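Long-range contacts in 3-ketosteroid-delta4-5alpha-dehydrogenase (Rhodococcus jostii, PDB 4AT2), which probably uses its FAD to introduce a double bond between C4 and C5 of the A ring of 3-ketosteroids, a step in steroid catabolism: residues F356-E361 with V435-L440; V140-P145 with K206-T211. All blocks are in the same frame, centred on the assembly; numbering follows the deposited sequence. Where two conformers were deposited one is given.

Contact 1: F356-E361 with V435-L440; sequences FLIIDE and VAALDL
Leu357 and Leu438 face each other as a hydrogen-bonded antiparallel pair. Leu357 N donates to Leu438 O at 3.1 Å, in the carbonyl plane and on a lone pair. Leu438 N returns a bond to Leu357 O. Ile359 and Ala436 form the second such pair, and here both donors are tilted from the carbonyl planes. Leu357 O receives a CA-H...O contact from Ala437 CA at 3.1 Å.

The Leu357 side chain can be followed outward. Its CB rests against Leu440 CD1 at 3.8 Å and meets Leu438 CB. CG stands anti to the backbone N (chi1 -176°). The branch runs alongside Leu438, both pointing the same way, until the two CD2 methyls meet at 4.0 Å. Leu438 CD1 turns to the other neighbour and touches Ile359 CG2 at 3.9 Å.

Phe356, Ile358, Val435, Ala437 and Asp439 lie on the other face. Ile358 divides its contacts: CG2 meets Val435 CG2, while CD1 reaches Ala437 CB at 3.8 Å. Leu391 of helix 388-394 packs over this apolar patch. The Phe356 ring lies beside the Asp439 carboxylate, planes 32° apart, with Phe356 CE1 3.8 Å from Asp439 OD1. Salt bridges to Lys382 and Arg441 hold Asp439 OD2. At the far end Asp360 is the N-cap of helix 361-369; its OD1 bonds Ser363 OG and its OD2 Gly432 N.

The Leu440 side chain is about 12 Å from the bound 4-androstene-3,17-dione. The sheet belongs to the FAD-binding family region but lies well away from the chain's centre. The contact is the central pair of a four-stranded antiparallel sheet, between strands 324-326 and 383-385.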
loop_
_atom_site.group_PDB
_atom_site.type_symbol
_atom_site.label_atom_id
_atom_site.label_comp_id
_atom_site.label_asym_id
_atom_site.label_seq_id
_atom_site.Cartn_x
_atom_site.Cartn_y
_atom_site.Cartn_z
ATOM N N PHE A 356 -10.226 -22.062 -0.195
ATOM C CA PHE A 356 -11.237 -23.102 -0.295
ATOM C C PHE A 356 -11.837 -23.283 1.074
ATOM O O PHE A 356 -11.119 -23.184 2.074
ATOM C CB PHE A 356 -10.611 -24.445 -0.707
ATOM C CG PHE A 356 -9.803 -24.388 -1.969
ATOM C CD1 PHE A 356 -10.412 -24.551 -3.207
ATOM C CD2 PHE A 356 -8.427 -24.186 -1.916
ATOM C CE1 PHE A 356 -9.662 -24.509 -4.372
ATOM C CE2 PHE A 356 -7.669 -24.141 -3.082
ATOM C CZ PHE A 356 -8.291 -24.318 -4.312
ATOM N N LEU A 357 -13.141 -23.549 1.132
ATOM C CA LEU A 357 -13.769 -23.924 2.399
ATOM C C LEU A 357 -13.919 -25.437 2.447
ATOM O O LEU A 357 -14.598 -26.037 1.602
ATOM C CB LEU A 357 -15.140 -23.227 2.604
ATOM C CG LEU A 357 -15.773 -23.531 3.976
ATOM C CD1 LEU A 357 -15.013 -22.815 5.092
ATOM C CD2 LEU A 357 -17.254 -23.161 4.013
ATOM N N ILE A 358 -13.268 -26.041 3.439
ATOM C CA ILE A 358 -13.357 -27.485 3.672
ATOM C C ILE A 358 -14.397 -27.677 4.771
ATOM O O ILE A 358 -14.281 -27.094 5.856
ATOM C CB ILE A 358 -12.001 -28.086 4.112
ATOM C CG1 ILE A 358 -10.853 -27.588 3.209
ATOM C CG2 ILE A 358 -12.100 -29.610 4.163
ATOM C CD1 ILE A 358 -11.004 -27.960 1.737
ATOM N N ILE A 359 -15.432 -28.455 4.478
ATOM C CA ILE A 359 -16.568 -28.555 5.393
ATOM C C ILE A 359 -17.233 -29.912 5.252
ATOM O O ILE A 359 -17.396 -30.414 4.120
ATOM C CB ILE A 359 -17.560 -27.382 5.139
ATOM C CG1 ILE A 359 -18.687 -27.357 6.188
ATOM C CG2 ILE A 359 -18.067 -27.390 3.690
ATOM C CD1 ILE A 359 -19.465 -26.045 6.226
ATOM N N ASP A 360 -17.584 -30.536 6.379
ATOM C CA ASP A 360 -18.271 -31.819 6.280
ATOM C C ASP A 360 -19.734 -31.611 5.904
ATOM O O ASP A 360 -20.287 -30.512 6.042
ATOM C CB ASP A 360 -18.048 -32.756 7.490
ATOM C CG ASP A 360 -18.606 -32.219 8.798
ATOM O OD1 ASP A 360 -19.737 -31.714 8.836
ATOM O OD2 ASP A 360 -17.911 -32.365 9.817
ATOM N N GLU A 361 -20.341 -32.660 5.370
ATOM C CA GLU A 361 -21.674 -32.544 4.801
ATOM C C GLU A 361 -22.694 -32.076 5.842
ATOM O O GLU A 361 -23.494 -31.186 5.562
ATOM C CB GLU A 361 -22.045 -33.882 4.159
ATOM C CG GLU A 361 -23.501 -34.167 3.849
ATOM C CD GLU A 361 -23.620 -35.540 3.210
ATOM O OE1 GLU A 361 -23.175 -35.688 2.049
ATOM O OE2 GLU A 361 -24.082 -36.482 3.885
ATOM N N VAL A 435 -16.953 -35.248 3.127
ATOM C CA VAL A 435 -16.369 -33.926 3.238
ATOM C C VAL A 435 -16.470 -33.246 1.881
ATOM O O VAL A 435 -16.394 -33.908 0.841
ATOM C CB VAL A 435 -14.912 -34.019 3.800
ATOM C CG1 VAL A 435 -14.004 -34.869 2.907
ATOM C CG2 VAL A 435 -14.327 -32.642 4.107
ATOM N N ALA A 436 -16.672 -31.934 1.898
ATOM C CA ALA A 436 -16.823 -31.148 0.675
ATOM C C ALA A 436 -15.841 -29.980 0.662
ATOM O O ALA A 436 -15.329 -29.579 1.703
ATOM C CB ALA A 436 -18.245 -30.631 0.569
ATOM N N ALA A 437 -15.573 -29.442 -0.523
ATOM C CA ALA A 437 -14.785 -28.220 -0.633
ATOM C C ALA A 437 -15.488 -27.227 -1.538
ATOM O O ALA A 437 -15.930 -27.568 -2.644
ATOM C CB ALA A 437 -13.382 -28.511 -1.139
ATOM N N LEU A 438 -15.606 -25.998 -1.059
ATOM C CA LEU A 438 -16.093 -24.889 -1.866
ATOM C C LEU A 438 -14.890 -24.211 -2.501
ATOM O O LEU A 438 -13.907 -23.926 -1.817
ATOM C CB LEU A 438 -16.820 -23.859 -0.993
ATOM C CG LEU A 438 -18.237 -24.133 -0.478
ATOM C CD1 LEU A 438 -18.309 -25.395 0.384
ATOM C CD2 LEU A 438 -18.711 -22.904 0.304
ATOM N N ASP A 439 -14.985 -23.948 -3.804
ATOM C CA ASP A 439 -13.951 -23.199 -4.525
ATOM C C ASP A 439 -14.179 -21.701 -4.338
ATOM O O ASP A 439 -15.106 -21.125 -4.912
ATOM C CB ASP A 439 -13.990 -23.561 -6.014
ATOM C CG ASP A 439 -12.818 -22.994 -6.792
ATOM O OD1 ASP A 439 -12.047 -22.179 -6.237
ATOM O OD2 ASP A 439 -12.681 -23.367 -7.980
ATOM N N LEU A 440 -13.337 -21.085 -3.512
ATOM C CA LEU A 440 -13.482 -19.673 -3.177
ATOM C C LEU A 440 -12.279 -18.884 -3.688
ATOM O O LEU A 440 -11.891 -17.867 -3.112
ATOM C CB LEU A 440 -13.680 -19.492 -1.664
ATOM C CG LEU A 440 -14.898 -20.219 -1.083
ATOM C CD1 LEU A 440 -14.943 -20.100 0.439
ATOM C CD2 LEU A 440 -16.175 -19.671 -1.683
#

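Contact 2: V140-P145 with K206-T211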
loop_
_atom_site.group_PDB
_atom_site.type_symbol
_atom_site.label_atom_id
_atom_site.label_comp_id
_atom_site.label_asym_id
_atom_site.label_seq_id
_atom_site.Cartn_x
_atom_site.Cartn_y
_atom_site.Cartn_z
ATOM N N VAL A 140 -29.534 10.079 16.713
ATOM C CA VAL A 140 -30.865 9.814 17.254
ATOM C C VAL A 140 -31.699 11.099 17.283
ATOM O O VAL A 140 -32.879 11.084 16.897
ATOM C CB VAL A 140 -30.794 9.120 18.636
ATOM C CG1 VAL A 140 -32.170 9.078 19.295
ATOM C CG2 VAL A 140 -30.244 7.710 18.475
ATOM N N ASP A 141 -31.086 12.201 17.715
ATOM C CA ASP A 141 -31.773 13.492 17.771
ATOM C C ASP A 141 -32.264 13.932 16.391
ATOM O O ASP A 141 -33.345 14.515 16.277
ATOM C CB ASP A 141 -30.866 14.562 18.390
ATOM C CG ASP A 141 -31.521 15.925 18.435
ATOM O OD1 ASP A 141 -32.353 16.168 19.338
ATOM O OD2 ASP A 141 -31.194 16.762 17.570
ATOM N N CYS A 142 -31.485 13.629 15.350
ATOM C CA CYS A 142 -31.848 13.974 13.975
ATOM C C CYS A 142 -32.942 13.064 13.424
ATOM O O CYS A 142 -33.418 13.272 12.309
ATOM C CB CYS A 142 -30.626 13.913 13.054
ATOM S SG CYS A 142 -29.452 15.273 13.261
ATOM N N GLY A 143 -33.321 12.042 14.191
ATOM C CA GLY A 143 -34.415 11.150 13.804
ATOM C C GLY A 143 -34.010 9.800 13.239
ATOM O O GLY A 143 -34.853 9.071 12.702
ATOM N N VAL A 144 -32.730 9.447 13.355
ATOM C CA VAL A 144 -32.277 8.123 12.926
ATOM C C VAL A 144 -32.734 7.114 13.975
ATOM O O VAL A 144 -32.349 7.237 15.142
ATOM C CB VAL A 144 -30.736 8.047 12.782
ATOM C CG1 VAL A 144 -30.306 6.655 12.317
ATOM C CG2 VAL A 144 -30.235 9.103 11.800
ATOM N N PRO A 145 -33.551 6.114 13.572
ATOM C CA PRO A 145 -34.073 5.161 14.548
ATOM C C PRO A 145 -33.172 3.929 14.710
ATOM O O PRO A 145 -32.580 3.466 13.738
ATOM C CB PRO A 145 -35.413 4.753 13.924
ATOM C CG PRO A 145 -35.156 4.797 12.447
ATOM C CD PRO A 145 -34.082 5.849 12.219
ATOM N N LYS A 206 -32.175 9.425 5.082
ATOM C CA LYS A 206 -33.488 10.076 5.004
ATOM C C LYS A 206 -33.760 11.047 6.170
ATOM O O LYS A 206 -34.083 12.212 5.919
ATOM C CB LYS A 206 -34.608 9.032 4.846
ATOM C CG LYS A 206 -36.001 9.625 4.705
ATOM C CD LYS A 206 -37.014 8.509 4.517
ATOM C CE LYS A 206 -38.374 9.045 4.100
ATOM N NZ LYS A 206 -39.296 9.121 5.264
ATOM N N PRO A 207 -33.619 10.589 7.439
ATOM C CA PRO A 207 -33.824 11.542 8.548
ATOM C C PRO A 207 -32.857 12.733 8.543
ATOM O O PRO A 207 -33.247 13.836 8.924
ATOM C CB PRO A 207 -33.593 10.696 9.810
ATOM C CG PRO A 207 -33.708 9.279 9.372
ATOM C CD PRO A 207 -33.312 9.229 7.927
ATOM N N LEU A 208 -31.617 12.512 8.114
ATOM C CA LEU A 208 -30.632 13.600 8.035
ATOM C C LEU A 208 -31.018 14.611 6.953
ATOM O O LEU A 208 -30.910 15.825 7.152
ATOM C CB LEU A 208 -29.217 13.048 7.804
ATOM C CG LEU A 208 -28.640 12.157 8.920
ATOM C CD1 LEU A 208 -27.176 11.824 8.657
ATOM C CD2 LEU A 208 -28.752 12.799 10.289
ATOM N N VAL A 209 -31.496 14.107 5.819
ATOM C CA VAL A 209 -31.959 14.971 4.736
ATOM C C VAL A 209 -33.158 15.807 5.197
ATOM O O VAL A 209 -33.195 17.021 4.980
ATOM C CB VAL A 209 -32.271 14.160 3.454
ATOM C CG1 VAL A 209 -33.044 15.004 2.445
ATOM C CG2 VAL A 209 -30.970 13.656 2.836
ATOM N N GLU A 210 -34.113 15.158 5.864
ATOM C CA GLU A 210 -35.260 15.861 6.448
ATOM C C GLU A 210 -34.802 16.972 7.393
ATOM O O GLU A 210 -35.319 18.087 7.348
ATOM C CB GLU A 210 -36.158 14.884 7.208
ATOM C CG GLU A 210 -36.869 13.866 6.329
ATOM C CD GLU A 210 -37.718 12.896 7.134
ATOM O OE1 GLU A 210 -37.328 12.529 8.268
ATOM O OE2 GLU A 210 -38.786 12.498 6.633
ATOM N N THR A 211 -33.810 16.662 8.227
ATOM C CA THR A 211 -33.246 17.619 9.170
ATOM C C THR A 211 -32.635 18.804 8.420
ATOM O O THR A 211 -32.916 19.962 8.734
ATOM C CB THR A 211 -32.192 16.944 10.083
ATOM O OG1 THR A 211 -32.821 15.898 10.838
ATOM C CG2 THR A 211 -31.567 17.950 11.046
HETATM O O HOH W 1 -35.951 13.681 10.907
#
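Cys142 and Gly143 press against Pro207, Leu208 and Thr211 where a Schellman motif ends helix 132-141. Gly143 has positive phi (102°), and Gly143 N bonds back to Val140 O. The turn brings its backbone close to helix 202-214.

The Pro207 ring is the bump on the helix side, and it sits in the bend of backbone at Gly143 and Val144. Its CB and CG lie against the Gly143 carbonyl, with Pro207 CG 3.5 Å from Gly143 O. Val144 CG2 and Pro145 CD border the same ring more loosely. Cys142 is the bump from the other side. Its CB fills the groove between Leu208 CD2, at 3.5 Å, and Thr211 OG1, at 3.7 Å, about one helical turn apart. Its SG, anti to the carbonyl carbon (chi1 -73°), lies near Leu208 CD2 and Thr211 CG2. Arg62 of helix 51-62 adjoins both Cys142 and Thr211, and Leu208 also packs on Ile51 and Val54 of that helix.

A water lies 2.9 Å from Cys142 O and 3.2 Å from Glu210 OE1 and links the segments. The Thr211 hydroxyl is held by its own helix: Thr211 OG1 donates to Pro207 O at 2.8 Å, and Thr211 N reaches that oxygen from the opposite face of its plane.

After strands 30-31 and 40-42 come strand 45-47 and helix 51-62, with a glycine pattern consistent with a Rossmann-type FAD-binding motif. Contact 2 then closes a loop of 60 residues and ties the end of helix 132-141 to helix 202-214. The Leu208 side chain is about 10 Å from the bound FAD. The chain adds strands to the mixed and parallel sheets and lays down strand 324-326. Contact 1 closes 73 residues with three helices and joins two strands of the antiparallel sheet; strand 471-473 of the parallel sheet follows. The loops are in series, neither nested nor crossed. The centres of contacts 1 and 2 are about 44 Å apart, on opposite sides of the chain's centre.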